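Dipicolinate synthase, B chain (Bacillus cereus, PDB 3MCU) probably acts together with its partner DpaA to convert dihydrodipicolinate to dipicolinate with NADP(+) as oxidant during sporulation. Local coordinates at residues S97-A102 / G138-R143; P38-T43 / F67-S72; V168-L173 / V190-F195. One frame throughout, in Å; residues are numbered along the deposited sequence.

Interaction 1: S97-A102 / G138-R143; sequences SMSKFA and GVNLMR. With PO4 (phosphate ion), chain J.
N140 reaches from helix 138-145 into the surface of helix 95-102 between S99 and A102. Its CB lies 3.9 Å from the CB of A102. CG is anti to the carbonyl carbon (chi1 -72°), which carries the amide across the gap, where CG sits 4.1 Å from both A102 CB and S99 CA. The two amide atoms then part. OD1 rests 3.8 Å from A102 CB and accepts a weak bond from R143 NH1 one helical turn on. N140 ND2 comes 3.6 Å from S99 CB. Its stronger bond runs to N137 OD1, just before the helix, and a weak one to N103 O of a third subunit. S99 OG bonds to that same N103 O, so S99 OG and N140 ND2 both meet the neighbouring subunit. Beside the amide, selenomethionine M98 brings SE to 4.1 Å from L141 CB, the bend at chi3 (77°) swings CE to the same atom, and the two side chains cross obliquely. R143 lays CD 3.8 Å from A102 O, at the C-terminal end of helix 95-102, with V139 O over the centre of one guanidinium face. S97, outside the interface, has OG beside O4 of a phosphate ion, probably from the crystallisation liquor, at a doubtfully short distance. The axes of 97-102 and 138-143 approach to 9.0 Å at 54°, as neighbouring helices on one face of the Rossmann-like flavoprotein fold. M98 also packs on V128 and T130 of strand 124-130, F101 on L111, A114 and L118 of helix 109-118, and V139 meets V139 of a second subunit.

Interaction 2: P38-T43 / F67-S72; sequences PVVSYT and FKAINS. With PO4 (phosphate ion), chain J.
P38 and V40 hold I70 between two backbone hydrogen bonds. I70 N donates to P38 O at 2.8 Å with the donor lying 26° off the carbonyl plane, and V40 N donates to I70 O, nearly along the C=O axis (177°). The V39-I70 pair between them is a single bridge, with the CA of V39 also pointing a C-H at I70 O. Side chains close around this bridge. P38 CB meets A69 CB at 4.0 Å, and A69 CB is in turn 4.1 Å from V40 CG1. At one end the proline ring crosses F67 at about a right angle, CD against CB. At the other, V40 and N71 lie side by side with V40 CG2 3.5 Å from N71 CB; CG2 sits between the backbone N and the carbonyl carbon, the crowded position, which aims it at N71. Past the strand, T43 CA sends a C-H...O contact to N71 O. Strand 35-40 is at the outer edge of the parallel part of the sheet in this Rossmann-like fold, pairing with strand 7-12, and the irregular segment 67-72, between helices 57-65 and 73-76, lies along its other edge. In the next shell a water donates to both P38 O (3.0 Å) and K68 O, giving P38 O a second donor. E62 of helix 57-65 accepts a bond from A69 N, while I61 and T65 pack on P38. F67 has a cation-pi partner in R37. V39 is backed by helix 109-118. Beyond the strand end, S41 OG donates to O1 of the phosphate at 3.3 Å, and S72 caps helix 73-76.

Interaction 3: V168-L173 / V190-F195; sequences VARMEL and VVVEKF
K194 lies against V168 and the backbone of A169 along most of its length, and this is the tight part of the contact. Its CG is 3.5 Å from V168 O, and CE follows with 3.8 Å to V168 CG1. The chain bends at chi2 (66°), which turns CD aside; CD then lies 3.6 Å from V168 O. The ammonium end reaches A169 O, where NZ donates at 3.0 Å from 35° outside the carbonyl plane. A water accepts from NZ at 2.8 Å and lies within bonding distance of E172 OE1, to which it can donate; the two charged groups themselves stand apart. Segment 168-173 leaves the short strand 167-169, which pairs antiparallel with strands 124-130 and 150-156 in this flavoprotein-family chain. It runs through a 3-10 turn to L173, the residue just before helix 174-181. Segment 190-195 comes back after that helix, and backbone bonds from V190 and V192 to F155 hold it beside strand 150-156. R170, partly exposed, carries the looser side. It slides past K194 in the opposite direction, R170 CG to K194 CD 4.0 Å, and crosses V192 at about a right angle, with R170 CD against V192 CG2 at 3.8 Å. Its guanidinium turns back to its own segment: NE makes a salt bridge with E172 OE2 at 2.7 Å. OE2 lies in the guanidinium plane, whereas NE approaches from above the carboxylate plane. L173 CD1 lies over one face, toward the rim, and Y197 gives a cation-pi partner. On the far side of segment 190-195, V191 and E193 pack on V191 and V192 of a second subunit.

From the N terminus the three contacts follow in series, none nested in or crossing another. Interaction 2 comes first and closes the excursion through helix 57-65, including the unmodelled residues 44-54, back onto the edge strand 35-40. Interaction 1 spans helix 109-118 and strand 124-130, bringing helices 95-102 and 138-145 together. Interaction 3 loops round helix 174-181 and joins the short antiparallel strand to the C-terminal segment, on the opposite side of the chain's centre from interaction 2, with centres about 26 Å apart. One phosphate touches both interactions 1 and 2, although their centres are about 22 Å apart; interactions 1 and 3 both meet the second subunit.

Interaction 1: S97-A102 / G138-R143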
loop_
_atom_site.group_PDB
_atom_site.type_symbol
_atom_site.label_atom_id
_atom_site.label_comp_id
_atom_site.label_asym_id
_atom_site.label_seq_id
_atom_site.Cartn_x
_atom_site.Cartn_y
_atom_site.Cartn_z
ATOM N N SER D 97 -13.587 5.982 -10.457
ATOM C CA SER D 97 -12.845 7.255 -10.465
ATOM C C SER D 97 -12.150 7.528 -9.126
ATOM O O SER D 97 -11.080 8.101 -9.085
ATOM C CB SER D 97 -13.776 8.426 -10.799
ATOM O OG SER D 97 -14.355 8.294 -12.086
HETATM N N MSE D 98 -12.768 7.116 -8.026
HETATM C CA MSE D 98 -12.145 7.248 -6.711
HETATM C C MSE D 98 -10.835 6.450 -6.620
HETATM O O MSE D 98 -9.835 6.915 -6.071
HETATM C CB MSE D 98 -13.104 6.771 -5.619
HETATM C CG MSE D 98 -12.477 6.847 -4.239
HETATM SE SE MSE D 98 -13.754 6.670 -2.774
HETATM C CE MSE D 98 -14.025 4.734 -2.867
ATOM N N SER D 99 -10.860 5.234 -7.137
ATOM C CA SER D 99 -9.675 4.403 -7.190
ATOM C C SER D 99 -8.609 5.056 -8.048
ATOM O O SER D 99 -7.444 5.123 -7.660
ATOM C CB SER D 99 -10.020 3.026 -7.760
ATOM O OG SER D 99 -8.833 2.293 -8.007
ATOM N N LYS D 100 -9.003 5.544 -9.217
ATOM C CA LYS D 100 -8.054 6.208 -10.103
ATOM C C LYS D 100 -7.477 7.489 -9.470
ATOM O O LYS D 100 -6.260 7.713 -9.495
ATOM C CB LYS D 100 -8.693 6.480 -11.470
ATOM C CG LYS D 100 -8.776 5.239 -12.379
ATOM C CD LYS D 100 -9.710 5.456 -13.578
ATOM C CE LYS D 100 -9.524 4.349 -14.616
ATOM N NZ LYS D 100 -10.765 4.008 -15.380
ATOM N N PHE D 101 -8.348 8.318 -8.896
ATOM C CA PHE D 101 -7.915 9.507 -8.164
ATOM C C PHE D 101 -6.899 9.129 -7.077
ATOM O O PHE D 101 -5.809 9.702 -7.022
ATOM C CB PHE D 101 -9.122 10.239 -7.550
ATOM C CG PHE D 101 -8.796 11.611 -7.011
ATOM C CD1 PHE D 101 -7.879 12.420 -7.650
ATOM C CD2 PHE D 101 -9.426 12.092 -5.883
ATOM C CE1 PHE D 101 -7.579 13.668 -7.165
ATOM C CE2 PHE D 101 -9.139 13.345 -5.393
ATOM C CZ PHE D 101 -8.219 14.135 -6.025
ATOM N N ALA D 102 -7.240 8.164 -6.222
ATOM C CA ALA D 102 -6.344 7.774 -5.115
ATOM C C ALA D 102 -4.980 7.323 -5.610
ATOM O O ALA D 102 -3.982 7.476 -4.913
ATOM C CB ALA D 102 -6.951 6.678 -4.280
ATOM N N GLY D 138 -12.068 0.522 0.081
ATOM C CA GLY D 138 -11.908 1.143 1.384
ATOM C C GLY D 138 -10.583 1.852 1.592
ATOM O O GLY D 138 -10.520 2.999 2.108
ATOM N N VAL D 139 -9.521 1.159 1.199
ATOM C CA VAL D 139 -8.154 1.670 1.327
ATOM C C VAL D 139 -7.950 2.887 0.440
ATOM O O VAL D 139 -7.188 3.783 0.775
ATOM C CB VAL D 139 -7.122 0.582 0.984
ATOM C CG1 VAL D 139 -5.729 1.178 0.885
ATOM C CG2 VAL D 139 -7.133 -0.494 2.047
ATOM N N ASN D 140 -8.660 2.950 -0.676
ATOM C CA ASN D 140 -8.558 4.118 -1.544
ATOM C C ASN D 140 -9.248 5.319 -0.929
ATOM O O ASN D 140 -8.721 6.432 -0.945
ATOM C CB ASN D 140 -9.133 3.804 -2.923
ATOM C CG ASN D 140 -8.226 2.871 -3.725
ATOM O OD1 ASN D 140 -6.993 2.959 -3.624
ATOM N ND2 ASN D 140 -8.822 1.983 -4.506
ATOM N N LEU D 141 -10.433 5.068 -0.378
ATOM C CA LEU D 141 -11.192 6.077 0.322
ATOM C C LEU D 141 -10.334 6.690 1.430
ATOM O O LEU D 141 -10.173 7.907 1.508
ATOM C CB LEU D 141 -12.475 5.451 0.894
ATOM C CG LEU D 141 -13.610 6.393 1.319
ATOM C CD1 LEU D 141 -14.948 5.605 1.496
ATOM C CD2 LEU D 141 -13.251 7.119 2.577
HETATM N N MSE D 142 -9.788 5.842 2.292
HETATM C CA MSE D 142 -9.017 6.320 3.439
HETATM C C MSE D 142 -7.713 6.987 3.063
HETATM O O MSE D 142 -7.244 7.847 3.802
HETATM C CB MSE D 142 -8.754 5.204 4.451
HETATM C CG MSE D 142 -9.997 4.798 5.218
HETATM SE SE MSE D 142 -10.843 6.326 6.090
HETATM C CE MSE D 142 -11.924 5.265 7.346
ATOM N N ARG D 143 -7.126 6.600 1.933
ATOM C CA ARG D 143 -5.872 7.212 1.503
ATOM C C ARG D 143 -6.172 8.675 1.165
ATOM O O ARG D 143 -5.445 9.585 1.574
ATOM C CB ARG D 143 -5.231 6.454 0.311
ATOM C CG ARG D 143 -3.964 7.134 -0.267
ATOM C CD ARG D 143 -3.242 6.274 -1.340
ATOM N NE ARG D 143 -3.132 4.888 -0.891
ATOM C CZ ARG D 143 -3.728 3.842 -1.474
ATOM N NH1 ARG D 143 -4.460 3.988 -2.583
ATOM N NH2 ARG D 143 -3.575 2.632 -0.953
HETATM P P PO4 J . -15.979 6.742 -14.648
HETATM O O1 PO4 J . -16.385 8.185 -14.924
HETATM O O2 PO4 J . -17.022 6.016 -13.826
HETATM O O3 PO4 J . -15.780 6.045 -15.981
HETATM O O4 PO4 J . -14.697 6.686 -13.866
#

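Interaction 2: P38-T43 / F67-S72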
loop_
_atom_site.group_PDB
_atom_site.type_symbol
_atom_site.label_atom_id
_atom_site.label_comp_id
_atom_site.label_asym_id
_atom_site.label_seq_id
_atom_site.Cartn_x
_atom_site.Cartn_y
_atom_site.Cartn_z
ATOM N N PRO D 38 -18.097 23.542 -15.413
ATOM C CA PRO D 38 -18.435 22.113 -15.495
ATOM C C PRO D 38 -17.339 21.285 -16.162
ATOM O O PRO D 38 -16.718 21.719 -17.130
ATOM C CB PRO D 38 -19.705 22.089 -16.360
ATOM C CG PRO D 38 -20.176 23.511 -16.422
ATOM C CD PRO D 38 -18.951 24.361 -16.288
ATOM N N VAL D 39 -17.124 20.088 -15.630
ATOM C CA VAL D 39 -16.183 19.138 -16.202
ATOM C C VAL D 39 -16.890 17.792 -16.364
ATOM O O VAL D 39 -17.421 17.236 -15.399
ATOM C CB VAL D 39 -14.945 18.978 -15.293
ATOM C CG1 VAL D 39 -13.877 18.127 -15.970
ATOM C CG2 VAL D 39 -14.383 20.342 -14.928
ATOM N N VAL D 40 -16.927 17.287 -17.590
ATOM C CA VAL D 40 -17.569 16.000 -17.845
ATOM C C VAL D 40 -16.545 14.961 -18.274
ATOM O O VAL D 40 -15.725 15.206 -19.166
ATOM C CB VAL D 40 -18.677 16.100 -18.917
ATOM C CG1 VAL D 40 -19.771 17.023 -18.448
ATOM C CG2 VAL D 40 -18.107 16.605 -20.228
ATOM N N SER D 41 -16.588 13.799 -17.632
ATOM C CA SER D 41 -15.640 12.731 -17.947
ATOM C C SER D 41 -16.030 11.976 -19.227
ATOM O O SER D 41 -15.355 11.017 -19.625
ATOM C CB SER D 41 -15.471 11.774 -16.757
ATOM O OG SER D 41 -16.662 11.052 -16.493
ATOM N N TYR D 42 -17.114 12.414 -19.867
ATOM C CA TYR D 42 -17.436 11.971 -21.229
ATOM C C TYR D 42 -17.402 13.120 -22.246
ATOM O O TYR D 42 -17.966 14.192 -22.015
ATOM C CB TYR D 42 -18.765 11.202 -21.281
ATOM C CG TYR D 42 -18.660 9.881 -20.560
ATOM C CD1 TYR D 42 -17.481 9.140 -20.621
ATOM C CD2 TYR D 42 -19.718 9.381 -19.807
ATOM C CE1 TYR D 42 -17.357 7.938 -19.955
ATOM C CE2 TYR D 42 -19.610 8.174 -19.137
ATOM C CZ TYR D 42 -18.422 7.455 -19.214
ATOM O OH TYR D 42 -18.295 6.250 -18.553
ATOM N N THR D 43 -16.728 12.880 -23.371
ATOM C CA THR D 43 -16.450 13.921 -24.362
ATOM C C THR D 43 -17.685 14.721 -24.784
ATOM O O THR D 43 -18.817 14.396 -24.412
ATOM C CB THR D 43 -15.748 13.337 -25.621
ATOM O OG1 THR D 43 -15.143 14.398 -26.375
ATOM C CG2 THR D 43 -16.739 12.565 -26.499
ATOM N N PHE D 67 -20.598 28.487 -19.079
ATOM C CA PHE D 67 -19.348 27.942 -19.604
ATOM C C PHE D 67 -19.586 26.621 -20.306
ATOM O O PHE D 67 -20.389 25.804 -19.860
ATOM C CB PHE D 67 -18.289 27.778 -18.505
ATOM C CG PHE D 67 -17.790 29.076 -17.956
ATOM C CD1 PHE D 67 -16.746 29.748 -18.568
ATOM C CD2 PHE D 67 -18.369 29.633 -16.835
ATOM C CE1 PHE D 67 -16.289 30.945 -18.072
ATOM C CE2 PHE D 67 -17.912 30.837 -16.329
ATOM C CZ PHE D 67 -16.870 31.492 -16.950
ATOM N N LYS D 68 -18.896 26.431 -21.421
ATOM C CA LYS D 68 -18.875 25.145 -22.090
ATOM C C LYS D 68 -18.202 24.158 -21.153
ATOM O O LYS D 68 -17.194 24.473 -20.528
ATOM C CB LYS D 68 -18.116 25.239 -23.414
ATOM C CG LYS D 68 -16.707 25.815 -23.278
ATOM C CD LYS D 68 -16.715 27.273 -22.817
ATOM C CE LYS D 68 -15.382 27.646 -22.163
ATOM N NZ LYS D 68 -15.365 29.053 -21.667
ATOM N N ALA D 69 -18.781 22.973 -21.032
ATOM C CA ALA D 69 -18.211 21.941 -20.181
ATOM C C ALA D 69 -16.849 21.523 -20.697
ATOM O O ALA D 69 -16.650 21.356 -21.898
ATOM C CB ALA D 69 -19.133 20.737 -20.108
ATOM N N ILE D 70 -15.903 21.366 -19.787
ATOM C CA ILE D 70 -14.613 20.821 -20.167
ATOM C C ILE D 70 -14.835 19.326 -20.369
ATOM O O ILE D 70 -15.466 18.669 -19.534
ATOM C CB ILE D 70 -13.530 21.160 -19.117
ATOM C CG1 ILE D 70 -13.199 22.661 -19.200
ATOM C CG2 ILE D 70 -12.279 20.320 -19.322
ATOM C CD1 ILE D 70 -12.394 23.206 -18.036
ATOM N N ASN D 71 -14.370 18.805 -21.503
ATOM C CA ASN D 71 -14.700 17.441 -21.903
ATOM C C ASN D 71 -13.533 16.713 -22.549
ATOM O O ASN D 71 -13.721 15.728 -23.251
ATOM C CB ASN D 71 -15.890 17.438 -22.860
ATOM C CG ASN D 71 -15.625 18.244 -24.117
ATOM O OD1 ASN D 71 -14.520 18.738 -24.332
ATOM N ND2 ASN D 71 -16.643 18.374 -24.962
ATOM N N SER D 72 -12.329 17.212 -22.315
ATOM C CA SER D 72 -11.128 16.501 -22.720
ATOM C C SER D 72 -10.032 16.749 -21.705
ATOM O O SER D 72 -10.003 17.789 -21.022
ATOM C CB SER D 72 -10.664 16.936 -24.113
ATOM O OG SER D 72 -10.175 18.262 -24.100
HETATM P P PO4 J . -15.979 6.742 -14.648
HETATM O O1 PO4 J . -16.385 8.185 -14.924
HETATM O O2 PO4 J . -17.022 6.016 -13.826
HETATM O O3 PO4 J . -15.780 6.045 -15.981
HETATM O O4 PO4 J . -14.697 6.686 -13.866
HETATM O O HOH W 1 -16.184 24.597 -17.863
#

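Interaction 3: V168-L173 / V190-F195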
loop_
_atom_site.group_PDB
_atom_site.type_symbol
_atom_site.label_atom_id
_atom_site.label_comp_id
_atom_site.label_asym_id
_atom_site.label_seq_id
_atom_site.Cartn_x
_atom_site.Cartn_y
_atom_site.Cartn_z
ATOM N N VAL D 168 -22.148 6.193 0.403
ATOM C CA VAL D 168 -22.656 7.221 -0.481
ATOM C C VAL D 168 -22.769 8.502 0.335
ATOM O O VAL D 168 -23.174 8.478 1.497
ATOM C CB VAL D 168 -24.058 6.861 -1.008
ATOM C CG1 VAL D 168 -24.615 7.984 -1.876
ATOM C CG2 VAL D 168 -24.036 5.542 -1.791
ATOM N N ALA D 169 -22.375 9.614 -0.262
ATOM C CA ALA D 169 -22.447 10.891 0.420
ATOM C C ALA D 169 -23.893 11.375 0.556
ATOM O O ALA D 169 -24.756 11.012 -0.236
ATOM C CB ALA D 169 -21.641 11.919 -0.331
ATOM N N ARG D 170 -24.132 12.187 1.575
ATOM C CA ARG D 170 -25.334 13.004 1.643
ATOM C C ARG D 170 -25.123 14.212 0.729
ATOM O O ARG D 170 -24.574 15.225 1.163
ATOM C CB ARG D 170 -25.588 13.458 3.096
ATOM C CG ARG D 170 -25.949 12.321 4.075
ATOM C CD ARG D 170 -26.150 12.833 5.502
ATOM N NE ARG D 170 -27.194 13.858 5.548
ATOM C CZ ARG D 170 -27.400 14.675 6.574
ATOM N NH1 ARG D 170 -28.354 15.578 6.495
ATOM N NH2 ARG D 170 -26.659 14.588 7.674
HETATM N N MSE D 171 -25.537 14.097 -0.533
HETATM C CA MSE D 171 -25.411 15.187 -1.518
HETATM C C MSE D 171 -25.914 16.549 -1.043
HETATM O O MSE D 171 -25.413 17.596 -1.475
HETATM C CB MSE D 171 -26.171 14.844 -2.795
HETATM C CG MSE D 171 -25.518 13.804 -3.650
HETATM SE SE MSE D 171 -23.845 14.460 -4.456
HETATM C CE MSE D 171 -23.592 12.974 -5.670
ATOM N N GLU D 172 -26.915 16.531 -0.174
ATOM C CA GLU D 172 -27.553 17.756 0.271
ATOM C C GLU D 172 -26.571 18.589 1.094
ATOM O O GLU D 172 -26.747 19.798 1.240
ATOM C CB GLU D 172 -28.843 17.459 1.060
ATOM C CG GLU D 172 -28.640 16.771 2.419
ATOM C CD GLU D 172 -28.673 15.252 2.338
ATOM O OE1 GLU D 172 -28.648 14.698 1.207
ATOM O OE2 GLU D 172 -28.737 14.606 3.418
ATOM N N LEU D 173 -25.526 17.945 1.611
ATOM C CA LEU D 173 -24.517 18.658 2.377
ATOM C C LEU D 173 -23.351 19.126 1.502
ATOM O O LEU D 173 -22.315 19.538 2.026
ATOM C CB LEU D 173 -24.004 17.794 3.535
ATOM C CG LEU D 173 -25.036 17.377 4.588
ATOM C CD1 LEU D 173 -24.378 16.637 5.742
ATOM C CD2 LEU D 173 -25.811 18.594 5.100
ATOM N N VAL D 190 -18.224 13.722 9.653
ATOM C CA VAL D 190 -17.971 13.300 8.290
ATOM C C VAL D 190 -18.475 11.871 8.063
ATOM O O VAL D 190 -18.821 11.497 6.946
ATOM C CB VAL D 190 -16.472 13.462 7.908
ATOM C CG1 VAL D 190 -15.623 12.379 8.579
ATOM C CG2 VAL D 190 -16.291 13.415 6.393
ATOM N N VAL D 191 -18.535 11.086 9.127
ATOM C CA VAL D 191 -19.048 9.728 9.032
ATOM C C VAL D 191 -20.476 9.674 9.589
ATOM O O VAL D 191 -20.699 9.981 10.759
ATOM C CB VAL D 191 -18.137 8.725 9.776
ATOM C CG1 VAL D 191 -18.691 7.295 9.663
ATOM C CG2 VAL D 191 -16.711 8.799 9.219
ATOM N N VAL D 192 -21.439 9.307 8.751
ATOM C CA VAL D 192 -22.856 9.407 9.140
ATOM C C VAL D 192 -23.693 8.195 8.770
ATOM O O VAL D 192 -23.256 7.326 8.024
ATOM C CB VAL D 192 -23.529 10.629 8.494
ATOM C CG1 VAL D 192 -22.870 11.905 8.963
ATOM C CG2 VAL D 192 -23.481 10.524 6.986
ATOM N N GLU D 193 -24.912 8.154 9.300
ATOM C CA GLU D 193 -25.867 7.108 8.935
ATOM C C GLU D 193 -26.702 7.579 7.763
ATOM O O GLU D 193 -27.808 8.112 7.912
ATOM C CB GLU D 193 -26.714 6.671 10.130
ATOM C CG GLU D 193 -25.870 5.985 11.209
ATOM C CD GLU D 193 -26.658 5.678 12.471
ATOM O OE1 GLU D 193 -27.893 5.886 12.472
ATOM O OE2 GLU D 193 -26.039 5.227 13.464
ATOM N N LYS D 194 -26.118 7.390 6.589
ATOM C CA LYS D 194 -26.669 7.831 5.320
ATOM C C LYS D 194 -28.042 7.205 5.049
ATOM O O LYS D 194 -28.904 7.824 4.424
ATOM C CB LYS D 194 -25.660 7.475 4.221
ATOM C CG LYS D 194 -26.207 7.428 2.822
ATOM C CD LYS D 194 -26.657 8.788 2.338
ATOM C CE LYS D 194 -27.095 8.689 0.895
ATOM N NZ LYS D 194 -27.484 9.998 0.323
ATOM N N PHE D 195 -28.234 5.974 5.513
ATOM C CA PHE D 195 -29.498 5.273 5.327
ATOM C C PHE D 195 -30.668 5.989 6.055
ATOM O O PHE D 195 -31.837 5.688 5.813
ATOM C CB PHE D 195 -29.379 3.788 5.739
ATOM C CG PHE D 195 -28.981 3.581 7.174
ATOM C CD1 PHE D 195 -29.940 3.529 8.174
ATOM C CD2 PHE D 195 -27.651 3.451 7.529
ATOM C CE1 PHE D 195 -29.579 3.349 9.500
ATOM C CE2 PHE D 195 -27.274 3.264 8.859
ATOM C CZ PHE D 195 -28.241 3.214 9.846
HETATM O O HOH W 2 -28.668 11.984 1.915
#